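Local coordinates for protein putative phthiocerol dimycocerosate transporter LppX (Mycobacterium tuberculosis, PDB 2BYO) that probably carries phthiocerol dimycocerosates from the cell membrane to the outer membrane of the mycobacterial envelope, holding lipid in a large hydrophobic cavity, at residues D52-V64 with G73-F85. Sequence-based numbering, arbitrary orientation.
With ZN (zinc ion), chain C; OAA (oxaloacetate ion), chain L.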
loop_
_atom_site.group_PDB
_atom_site.type_symbol
_atom_site.label_atom_id
_atom_site.label_comp_id
_atom_site.label_asym_id
_atom_site.label_seq_id
_atom_site.Cartn_x
_atom_site.Cartn_y
_atom_site.Cartn_z
ATOM N N ASP A 52 -9.407 7.174 8.396
ATOM C CA ASP A 52 -10.374 7.943 7.609
ATOM C C ASP A 52 -9.783 8.424 6.279
ATOM O O ASP A 52 -10.455 9.118 5.519
ATOM C CB ASP A 52 -10.840 9.162 8.419
ATOM C CG ASP A 52 -11.684 8.787 9.630
ATOM O OD1 ASP A 52 -12.559 7.898 9.510
ATOM O OD2 ASP A 52 -11.506 9.409 10.703
ATOM N N SER A 53 -8.539 8.051 5.999
ATOM C CA SER A 53 -7.793 8.610 4.874
ATOM C C SER A 53 -7.818 7.759 3.602
ATOM O O SER A 53 -7.158 8.102 2.623
ATOM C CB SER A 53 -6.341 8.848 5.293
ATOM O OG SER A 53 -5.706 7.637 5.660
ATOM N N LEU A 54 -8.563 6.659 3.606
ATOM C CA LEU A 54 -8.689 5.835 2.404
ATOM C C LEU A 54 -10.086 5.941 1.802
ATOM O O LEU A 54 -10.635 4.956 1.317
ATOM C CB LEU A 54 -8.348 4.375 2.716
ATOM C CG LEU A 54 -6.982 4.105 3.345
ATOM C CD1 LEU A 54 -6.840 2.618 3.587
ATOM C CD2 LEU A 54 -5.853 4.624 2.463
ATOM N N LEU A 55 -10.650 7.145 1.837
ATOM C CA LEU A 55 -11.957 7.425 1.241
ATOM C C LEU A 55 -13.100 6.601 1.853
ATOM O O LEU A 55 -14.110 6.353 1.189
ATOM C CB LEU A 55 -11.908 7.208 -0.283
ATOM C CG LEU A 55 -10.773 7.886 -1.052
ATOM C CD1 LEU A 55 -10.827 7.494 -2.520
ATOM C CD2 LEU A 55 -10.847 9.383 -0.901
ATOM N N GLY A 56 -12.940 6.194 3.114
ATOM C CA GLY A 56 -13.947 5.394 3.823
ATOM C C GLY A 56 -13.771 3.883 3.710
ATOM O O GLY A 56 -14.558 3.116 4.281
ATOM N N ILE A 57 -12.755 3.455 2.963
ATOM C CA ILE A 57 -12.402 2.046 2.866
ATOM C C ILE A 57 -11.492 1.667 4.040
ATOM O O ILE A 57 -10.572 2.415 4.374
ATOM C CB ILE A 57 -11.686 1.739 1.538
ATOM C CG1 ILE A 57 -12.633 1.999 0.364
ATOM C CG2 ILE A 57 -11.167 0.280 1.522
ATOM C CD1 ILE A 57 -11.989 1.812 -0.982
ATOM N N THR A 58 -11.777 0.525 4.670
ATOM C CA THR A 58 -11.017 0.032 5.829
ATOM C C THR A 58 -10.438 -1.377 5.615
ATOM O O THR A 58 -9.639 -1.860 6.430
ATOM C CB THR A 58 -11.890 0.022 7.109
ATOM O OG1 THR A 58 -13.062 -0.769 6.888
ATOM C CG2 THR A 58 -12.317 1.430 7.488
ATOM N N SER A 59 -10.828 -2.023 4.520
ATOM C CA SER A 59 -10.240 -3.288 4.101
ATOM C C SER A 59 -10.396 -3.428 2.589
ATOM O O SER A 59 -11.363 -2.922 2.021
ATOM C CB SER A 59 -10.932 -4.459 4.816
ATOM O OG SER A 59 -10.320 -5.696 4.503
ATOM N N ALA A 60 -9.441 -4.082 1.926
ATOM C CA ALA A 60 -9.613 -4.421 0.510
ATOM C C ALA A 60 -8.747 -5.596 0.104
ATOM O O ALA A 60 -7.679 -5.810 0.666
ATOM C CB ALA A 60 -9.310 -3.215 -0.384
ATOM N N ASP A 61 -9.245 -6.356 -0.868
ATOM C CA ASP A 61 -8.470 -7.340 -1.600
ATOM C C ASP A 61 -8.702 -7.047 -3.062
ATOM O O ASP A 61 -9.842 -7.146 -3.548
ATOM C CB ASP A 61 -8.899 -8.762 -1.268
ATOM C CG ASP A 61 -8.373 -9.211 0.070
ATOM O OD1 ASP A 61 -8.962 -8.814 1.089
ATOM O OD2 ASP A 61 -7.361 -9.937 0.098
ATOM N N VAL A 62 -7.619 -6.696 -3.753
ATOM C CA VAL A 62 -7.703 -6.082 -5.071
ATOM C C VAL A 62 -6.648 -6.652 -6.027
ATOM O O VAL A 62 -5.476 -6.752 -5.683
ATOM C CB VAL A 62 -7.544 -4.539 -4.943
ATOM C CG1 VAL A 62 -7.698 -3.845 -6.290
ATOM C CG2 VAL A 62 -8.592 -3.983 -3.979
ATOM N N ASP A 63 -7.080 -7.016 -7.226
ATOM C CA ASP A 63 -6.168 -7.368 -8.309
ATOM C C ASP A 63 -5.801 -6.103 -9.066
ATOM O O ASP A 63 -6.677 -5.312 -9.394
ATOM C CB ASP A 63 -6.825 -8.358 -9.264
ATOM C CG ASP A 63 -6.921 -9.745 -8.683
ATOM O OD1 ASP A 63 -6.168 -10.080 -7.744
ATOM O OD2 ASP A 63 -7.754 -10.525 -9.170
ATOM N N VAL A 64 -4.505 -5.921 -9.331
ATOM C CA VAL A 64 -3.999 -4.700 -9.941
ATOM C C VAL A 64 -3.221 -5.034 -11.202
ATOM O O VAL A 64 -2.362 -5.921 -11.197
ATOM C CB VAL A 64 -3.068 -3.918 -8.981
ATOM C CG1 VAL A 64 -2.547 -2.643 -9.654
ATOM C CG2 VAL A 64 -3.793 -3.568 -7.690
ATOM N N GLY A 73 -11.628 -5.593 -7.402
ATOM C CA GLY A 73 -11.664 -6.454 -6.246
ATOM C C GLY A 73 -12.850 -6.163 -5.354
ATOM O O GLY A 73 -13.920 -5.775 -5.825
ATOM N N VAL A 74 -12.628 -6.320 -4.054
ATOM C CA VAL A 74 -13.680 -6.198 -3.056
ATOM C C VAL A 74 -13.125 -5.391 -1.890
ATOM O O VAL A 74 -11.911 -5.381 -1.660
ATOM C CB VAL A 74 -14.183 -7.596 -2.623
ATOM C CG1 VAL A 74 -13.122 -8.361 -1.856
ATOM C CG2 VAL A 74 -15.438 -7.492 -1.821
ATOM N N CYS A 75 -14.004 -4.686 -1.187
ATOM C CA CYS A 75 -13.583 -3.849 -0.074
ATOM C C CYS A 75 -14.641 -3.769 1.011
ATOM O O CYS A 75 -15.779 -4.199 0.830
ATOM C CB CYS A 75 -13.220 -2.438 -0.562
ATOM S SG CYS A 75 -14.576 -1.389 -1.067
ATOM N N THR A 76 -14.225 -3.234 2.145
ATOM C CA THR A 76 -15.129 -2.856 3.213
ATOM C C THR A 76 -15.181 -1.334 3.154
ATOM O O THR A 76 -14.146 -0.674 3.314
ATOM C CB THR A 76 -14.621 -3.349 4.587
ATOM O OG1 THR A 76 -14.601 -4.783 4.597
ATOM C CG2 THR A 76 -15.523 -2.858 5.717
ATOM N N TYR A 77 -16.378 -0.805 2.908
ATOM C CA TYR A 77 -16.615 0.620 2.724
ATOM C C TYR A 77 -17.741 1.068 3.651
ATOM O O TYR A 77 -18.850 0.532 3.597
ATOM C CB TYR A 77 -16.991 0.916 1.261
ATOM C CG TYR A 77 -17.518 2.320 1.060
ATOM C CD1 TYR A 77 -16.660 3.412 1.060
ATOM C CD2 TYR A 77 -18.879 2.559 0.887
ATOM C CE1 TYR A 77 -17.135 4.699 0.902
ATOM C CE2 TYR A 77 -19.360 3.851 0.722
ATOM C CZ TYR A 77 -18.480 4.911 0.735
ATOM O OH TYR A 77 -18.947 6.188 0.574
ATOM N N ASN A 78 -17.453 2.056 4.494
ATOM C CA ASN A 78 -18.389 2.534 5.503
ATOM C C ASN A 78 -19.021 1.392 6.306
ATOM O O ASN A 78 -20.216 1.406 6.599
ATOM C CB ASN A 78 -19.456 3.426 4.846
ATOM C CG ASN A 78 -18.906 4.792 4.431
ATOM O OD1 ASN A 78 -17.734 5.115 4.671
ATOM N ND2 ASN A 78 -19.756 5.603 3.815
ATOM N N ASP A 79 -18.189 0.409 6.644
ATOM C CA ASP A 79 -18.559 -0.780 7.422
ATOM C C ASP A 79 -19.402 -1.801 6.669
ATOM O O ASP A 79 -19.814 -2.796 7.250
ATOM C CB ASP A 79 -19.234 -0.414 8.747
ATOM C CG ASP A 79 -18.273 0.191 9.735
ATOM O OD1 ASP A 79 -17.128 -0.308 9.844
ATOM O OD2 ASP A 79 -18.666 1.167 10.410
ATOM N N GLU A 80 -19.648 -1.565 5.387
ATOM C CA GLU A 80 -20.287 -2.555 4.540
ATOM C C GLU A 80 -19.187 -3.423 3.945
ATOM O O GLU A 80 -18.330 -2.929 3.226
ATOM C CB GLU A 80 -21.082 -1.882 3.421
ATOM C CG GLU A 80 -21.790 -2.840 2.462
ATOM C CD GLU A 80 -23.062 -3.455 3.034
ATOM O OE1 GLU A 80 -23.415 -3.200 4.211
ATOM O OE2 GLU A 80 -23.713 -4.213 2.289
ATOM N N GLN A 81 -19.238 -4.715 4.235
ATOM C CA GLN A 81 -18.322 -5.685 3.669
ATOM C C GLN A 81 -18.782 -6.183 2.296
ATOM O O GLN A 81 -19.941 -5.971 1.893
ATOM C CB GLN A 81 -18.163 -6.847 4.641
ATOM C CG GLN A 81 -17.574 -6.412 5.969
ATOM C CD GLN A 81 -17.255 -7.570 6.886
ATOM O OE1 GLN A 81 -17.984 -7.835 7.838
ATOM N NE2 GLN A 81 -16.151 -8.248 6.628
ATOM N N GLY A 82 -17.855 -6.805 1.571
ATOM C CA GLY A 82 -18.155 -7.419 0.275
ATOM C C GLY A 82 -18.573 -6.428 -0.798
ATOM O O GLY A 82 -19.341 -6.762 -1.696
ATOM N N VAL A 83 -18.078 -5.195 -0.684
ATOM C CA VAL A 83 -18.412 -4.111 -1.616
ATOM C C VAL A 83 -17.491 -4.185 -2.828
ATOM O O VAL A 83 -16.276 -4.030 -2.695
ATOM C CB VAL A 83 -18.243 -2.737 -0.931
ATOM C CG1 VAL A 83 -18.412 -1.603 -1.926
ATOM C CG2 VAL A 83 -19.220 -2.608 0.217
ATOM N N PRO A 84 -18.049 -4.436 -4.020
ATOM C CA PRO A 84 -17.160 -4.480 -5.180
ATOM C C PRO A 84 -16.421 -3.152 -5.389
ATOM O O PRO A 84 -16.994 -2.083 -5.160
ATOM C CB PRO A 84 -18.112 -4.760 -6.345
ATOM C CG PRO A 84 -19.358 -5.306 -5.714
ATOM C CD PRO A 84 -19.453 -4.684 -4.381
ATOM N N PHE A 85 -15.170 -3.248 -5.835
ATOM C CA PHE A 85 -14.242 -2.114 -5.899
ATOM C C PHE A 85 -13.549 -2.136 -7.244
ATOM O O PHE A 85 -13.139 -3.193 -7.702
ATOM C CB PHE A 85 -13.183 -2.230 -4.780
ATOM C CG PHE A 85 -12.042 -1.239 -4.903
ATOM C CD1 PHE A 85 -12.087 -0.018 -4.238
ATOM C CD2 PHE A 85 -10.943 -1.517 -5.693
ATOM C CE1 PHE A 85 -11.054 0.904 -4.355
ATOM C CE2 PHE A 85 -9.890 -0.591 -5.817
ATOM C CZ PHE A 85 -9.952 0.617 -5.145
HETATM ZN ZN ZN C . -6.800 -11.264 -1.360
HETATM O O1 OAA L . -15.440 -5.964 -8.749
HETATM O O2 OAA L . -16.050 -4.898 -10.531
HETATM O O4 OAA L . -18.520 -8.759 -10.063
HETATM O O5 OAA L . -17.942 -8.250 -12.108
HETATM O O3 OAA L . -19.895 -6.225 -10.436
HETATM C C1 OAA L . -16.339 -5.645 -9.568
HETATM C C2 OAA L . -17.767 -6.117 -9.361
HETATM C C3 OAA L . -18.522 -6.472 -10.640
HETATM C C4 OAA L . -18.316 -7.906 -10.956
HETATM O O HOH W 1 -15.305 0.733 6.586
HETATM O O HOH W 2 -5.302 -12.644 -0.371
HETATM O O HOH W 3 -8.785 -12.502 -2.004
#
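Ile-57 and Val-62 both reach the ring of Phe-85 from strand 57-64, and the side chain of each crosses that of Phe-85 at about a right angle. The tip of Ile-57, CD1, lies 3.6 Å from CE1 of Phe-85, while CG2 of Val-62 sits 3.8 Å from CD2 on the other flank of the ring. Phe-85 extends past the intervening strand 73-77 because its CG is swung away from the backbone N (chi1 170°). Gly-73 pairs closely with Val-62, and its CA makes a CA-H...O contact of 3.3 Å with Asp-61 O. Cys-75 lies on the same face as Ile-57, its CB 4.0 Å from CB of Ala-60, and farther along the edge of the Tyr-77 ring turns to Leu-55 O. These strands form an antiparallel hairpin in the U-shaped beta half-barrel of the LppX/LprAFG family; a bound alpha-linolenic acid touches Phe-85, consistent with this apolar face lining part of the lipid cavity. A reciprocal pair of backbone bonds joins Asp-61 and Val-74, each with N to O of 2.9 Å. Thr-76 turns to the opposite face, where its CG2 meets OG1 of Thr-58, 3.4 Å away; that hydroxyl also holds a water that accepts from Asp-79 N. The carboxylate of Asp-61 is divided between two partners: OD2 binds zinc at 2.0 Å, a site shared with His-42, and OD1 forms a salt bridge with Arg-46, which probably fixes the carboxylate's rotation.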